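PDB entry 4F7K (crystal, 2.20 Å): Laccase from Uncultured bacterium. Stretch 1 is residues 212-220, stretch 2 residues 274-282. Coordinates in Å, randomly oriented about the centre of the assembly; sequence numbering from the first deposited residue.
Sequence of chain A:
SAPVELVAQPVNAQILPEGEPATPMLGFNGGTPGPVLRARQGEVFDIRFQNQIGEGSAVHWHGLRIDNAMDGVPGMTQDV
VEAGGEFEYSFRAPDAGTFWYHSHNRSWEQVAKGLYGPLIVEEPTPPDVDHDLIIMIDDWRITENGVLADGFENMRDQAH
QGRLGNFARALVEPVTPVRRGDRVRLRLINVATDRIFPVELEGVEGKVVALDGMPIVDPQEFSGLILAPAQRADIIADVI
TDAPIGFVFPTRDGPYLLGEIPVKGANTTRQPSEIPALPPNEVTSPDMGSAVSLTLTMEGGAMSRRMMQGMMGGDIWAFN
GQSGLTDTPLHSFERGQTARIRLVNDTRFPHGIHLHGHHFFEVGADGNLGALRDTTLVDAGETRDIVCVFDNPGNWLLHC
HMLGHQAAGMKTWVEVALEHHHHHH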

# COMPACT_ATOMS: atom_id res chain seq x y z
N ASP A 212 4.22 -6.42 0.28
CA ASP A 212 4.76 -5.08 0.51
C ASP A 212 5.98 -4.76 -0.37
O ASP A 212 6.97 -4.16 0.08
CB ASP A 212 5.05 -4.88 1.99
CG ASP A 212 3.78 -4.91 2.86
OD1 ASP A 212 2.67 -5.05 2.30
OD2 ASP A 212 3.89 -4.80 4.09
N GLY A 213 5.92 -5.16 -1.63
CA GLY A 213 7.01 -4.86 -2.55
C GLY A 213 8.20 -5.79 -2.40
O GLY A 213 9.17 -5.65 -3.13
N MET A 214 8.13 -6.75 -1.47
CA MET A 214 9.26 -7.66 -1.20
C MET A 214 8.96 -9.10 -1.55
O MET A 214 8.12 -9.72 -0.90
CB MET A 214 9.73 -7.58 0.26
CG MET A 214 10.27 -6.24 0.65
SD MET A 214 11.83 -5.87 -0.16
CE MET A 214 11.83 -4.09 -0.03
N PRO A 215 9.64 -9.63 -2.58
CA PRO A 215 9.54 -11.02 -3.04
C PRO A 215 9.77 -12.03 -1.91
O PRO A 215 10.65 -11.83 -1.07
CB PRO A 215 10.66 -11.13 -4.07
CG PRO A 215 10.88 -9.75 -4.53
CD PRO A 215 10.67 -8.89 -3.32
N ILE A 216 8.96 -13.08 -1.89
CA ILE A 216 9.11 -14.15 -0.93
C ILE A 216 9.81 -15.32 -1.61
O ILE A 216 9.62 -15.56 -2.81
CB ILE A 216 7.77 -14.61 -0.31
CG1 ILE A 216 6.85 -15.26 -1.35
CG2 ILE A 216 7.06 -13.43 0.40
CD1 ILE A 216 5.44 -15.58 -0.79
N VAL A 217 10.63 -16.03 -0.84
CA VAL A 217 11.43 -17.14 -1.35
C VAL A 217 10.57 -18.23 -1.99
O VAL A 217 10.81 -18.61 -3.15
CB VAL A 217 12.42 -17.68 -0.29
CG1 VAL A 217 13.06 -19.01 -0.74
CG2 VAL A 217 13.51 -16.64 -0.02
N ASP A 218 9.56 -18.71 -1.27
CA ASP A 218 8.68 -19.72 -1.85
C ASP A 218 7.27 -19.19 -2.00
O ASP A 218 6.63 -18.87 -1.01
CB ASP A 218 8.70 -21.03 -1.04
CG ASP A 218 10.05 -21.68 -1.04
OD1 ASP A 218 10.41 -22.34 -2.05
OD2 ASP A 218 10.76 -21.54 -0.02
N PRO A 219 6.79 -19.10 -3.25
CA PRO A 219 5.45 -18.59 -3.54
C PRO A 219 4.39 -19.40 -2.79
O PRO A 219 4.57 -20.60 -2.57
CB PRO A 219 5.33 -18.78 -5.06
CG PRO A 219 6.76 -18.80 -5.55
CD PRO A 219 7.49 -19.54 -4.48
N GLN A 220 3.33 -18.74 -2.35
CA GLN A 220 2.39 -19.36 -1.41
C GLN A 220 0.99 -19.30 -1.97
O GLN A 220 0.68 -18.41 -2.76
CB GLN A 220 2.42 -18.64 -0.05
CG GLN A 220 3.85 -18.39 0.45
CD GLN A 220 3.94 -17.58 1.73
OE1 GLN A 220 3.22 -16.58 1.93
NE2 GLN A 220 4.87 -17.99 2.60
N GLU A 274 5.40 -23.70 -14.27
CA GLU A 274 5.46 -23.31 -12.87
C GLU A 274 5.27 -21.79 -12.73
O GLU A 274 5.77 -21.02 -13.56
CB GLU A 274 6.81 -23.72 -12.27
N ILE A 275 4.54 -21.36 -11.70
CA ILE A 275 4.55 -19.95 -11.37
C ILE A 275 5.92 -19.64 -10.78
O ILE A 275 6.27 -20.16 -9.71
CB ILE A 275 3.42 -19.55 -10.38
CG1 ILE A 275 2.09 -19.35 -11.10
CG2 ILE A 275 3.79 -18.29 -9.65
CD1 ILE A 275 1.26 -20.62 -11.22
N PRO A 276 6.72 -18.79 -11.46
CA PRO A 276 8.09 -18.56 -11.02
C PRO A 276 8.11 -17.69 -9.75
O PRO A 276 7.11 -17.04 -9.44
CB PRO A 276 8.69 -17.80 -12.19
CG PRO A 276 7.52 -16.94 -12.66
CD PRO A 276 6.31 -17.83 -12.51
N ALA A 277 9.22 -17.70 -9.03
CA ALA A 277 9.41 -16.77 -7.93
C ALA A 277 10.01 -15.46 -8.47
O ALA A 277 10.72 -15.46 -9.48
CB ALA A 277 10.31 -17.38 -6.87
N LEU A 278 9.73 -14.36 -7.78
CA LEU A 278 10.35 -13.07 -8.13
C LEU A 278 11.83 -13.02 -7.68
O LEU A 278 12.18 -13.57 -6.63
CB LEU A 278 9.55 -11.89 -7.55
CG LEU A 278 8.14 -11.68 -8.12
CD1 LEU A 278 7.41 -10.59 -7.37
CD2 LEU A 278 8.16 -11.35 -9.61
N PRO A 279 12.69 -12.34 -8.47
CA PRO A 279 14.09 -12.15 -8.04
C PRO A 279 14.14 -11.33 -6.75
O PRO A 279 13.34 -10.39 -6.58
CB PRO A 279 14.72 -11.38 -9.21
CG PRO A 279 13.58 -10.86 -10.03
CD PRO A 279 12.43 -11.79 -9.81
N PRO A 280 15.05 -11.69 -5.83
CA PRO A 280 15.00 -11.07 -4.50
C PRO A 280 15.50 -9.63 -4.52
O PRO A 280 16.24 -9.25 -5.41
CB PRO A 280 15.94 -11.95 -3.65
CG PRO A 280 16.26 -13.16 -4.51
CD PRO A 280 16.14 -12.69 -5.92
N ASN A 281 15.05 -8.85 -3.55
CA ASN A 281 15.58 -7.51 -3.29
C ASN A 281 16.66 -7.65 -2.23
O ASN A 281 16.66 -8.64 -1.52
CB ASN A 281 14.45 -6.59 -2.78
CG ASN A 281 13.51 -6.16 -3.88
OD1 ASN A 281 12.30 -5.93 -3.65
ND2 ASN A 281 14.06 -6.03 -5.09
N GLU A 282 17.56 -6.68 -2.09
CA GLU A 282 18.62 -6.79 -1.08
C GLU A 282 18.05 -6.70 0.35
O GLU A 282 17.56 -5.65 0.77
CB GLU A 282 19.72 -5.75 -1.29
CG GLU A 282 20.37 -5.73 -2.69
CD GLU A 282 21.41 -6.84 -2.94
OE1 GLU A 282 22.06 -7.35 -1.98
OE2 GLU A 282 21.60 -7.18 -4.13
O HOH W 1 8.76 -14.53 -5.04

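How do the two backbones lie against each other? A strand begins at Met214 and includes Pro215 and Ile216, the chain turns a corner at Val217 and Asp218, and a second strand follows; residues 274-282 have no regular structure. The chains run in opposite senses, with Met214 nearest Asn281, Pro215 nearest Leu278 and Pro219 nearest Ala277. The CA atoms of Pro215 and Leu278 are 5.5 Å apart. No clear direct hydrogen bond joins the stretches, but one water does: it donates to Ile216 O at 2.6 Å and accepts from Leu278 N at 2.9 Å, linking a carbonyl and an amide too far apart to pair directly.

Why is Pro215 the centre of the contact? It gives up the most surface, 87 Å², and its CA-to-CB bond points toward the other stretch. Its CB lies 3.7 Å from Leu278 CB, an apolar contact that needs no polar partner. Its CG reaches 3.3 Å from Pro279 O, so the ring also rests against backbone. Having no amide hydrogen, proline cannot donate a backbone hydrogen bond here.

What does Asn281 do at one end? Its CA-to-CB bond points toward the first stretch, and 61 Å² of the residue is covered as it packs beside Gly213, Met214 and Pro215. The modelled OD1 is 3.2 Å from Gly213 O; the amide is probably turned over, and the reverse orientation could place a donor there. Gly213 suits its place because, at phi 79° and psi 0°, a CB would be jammed against the preceding carbonyl oxygen.

How is the other end closed? Beyond the corner, the CA-to-CB bond of Pro219 points toward the second stretch, and its CG packs 4.0 Å from Ala277 CB. Ala277 CB also lies 3.9 Å from Val217 O, so this small side chain touches both the corner and the strand that follows.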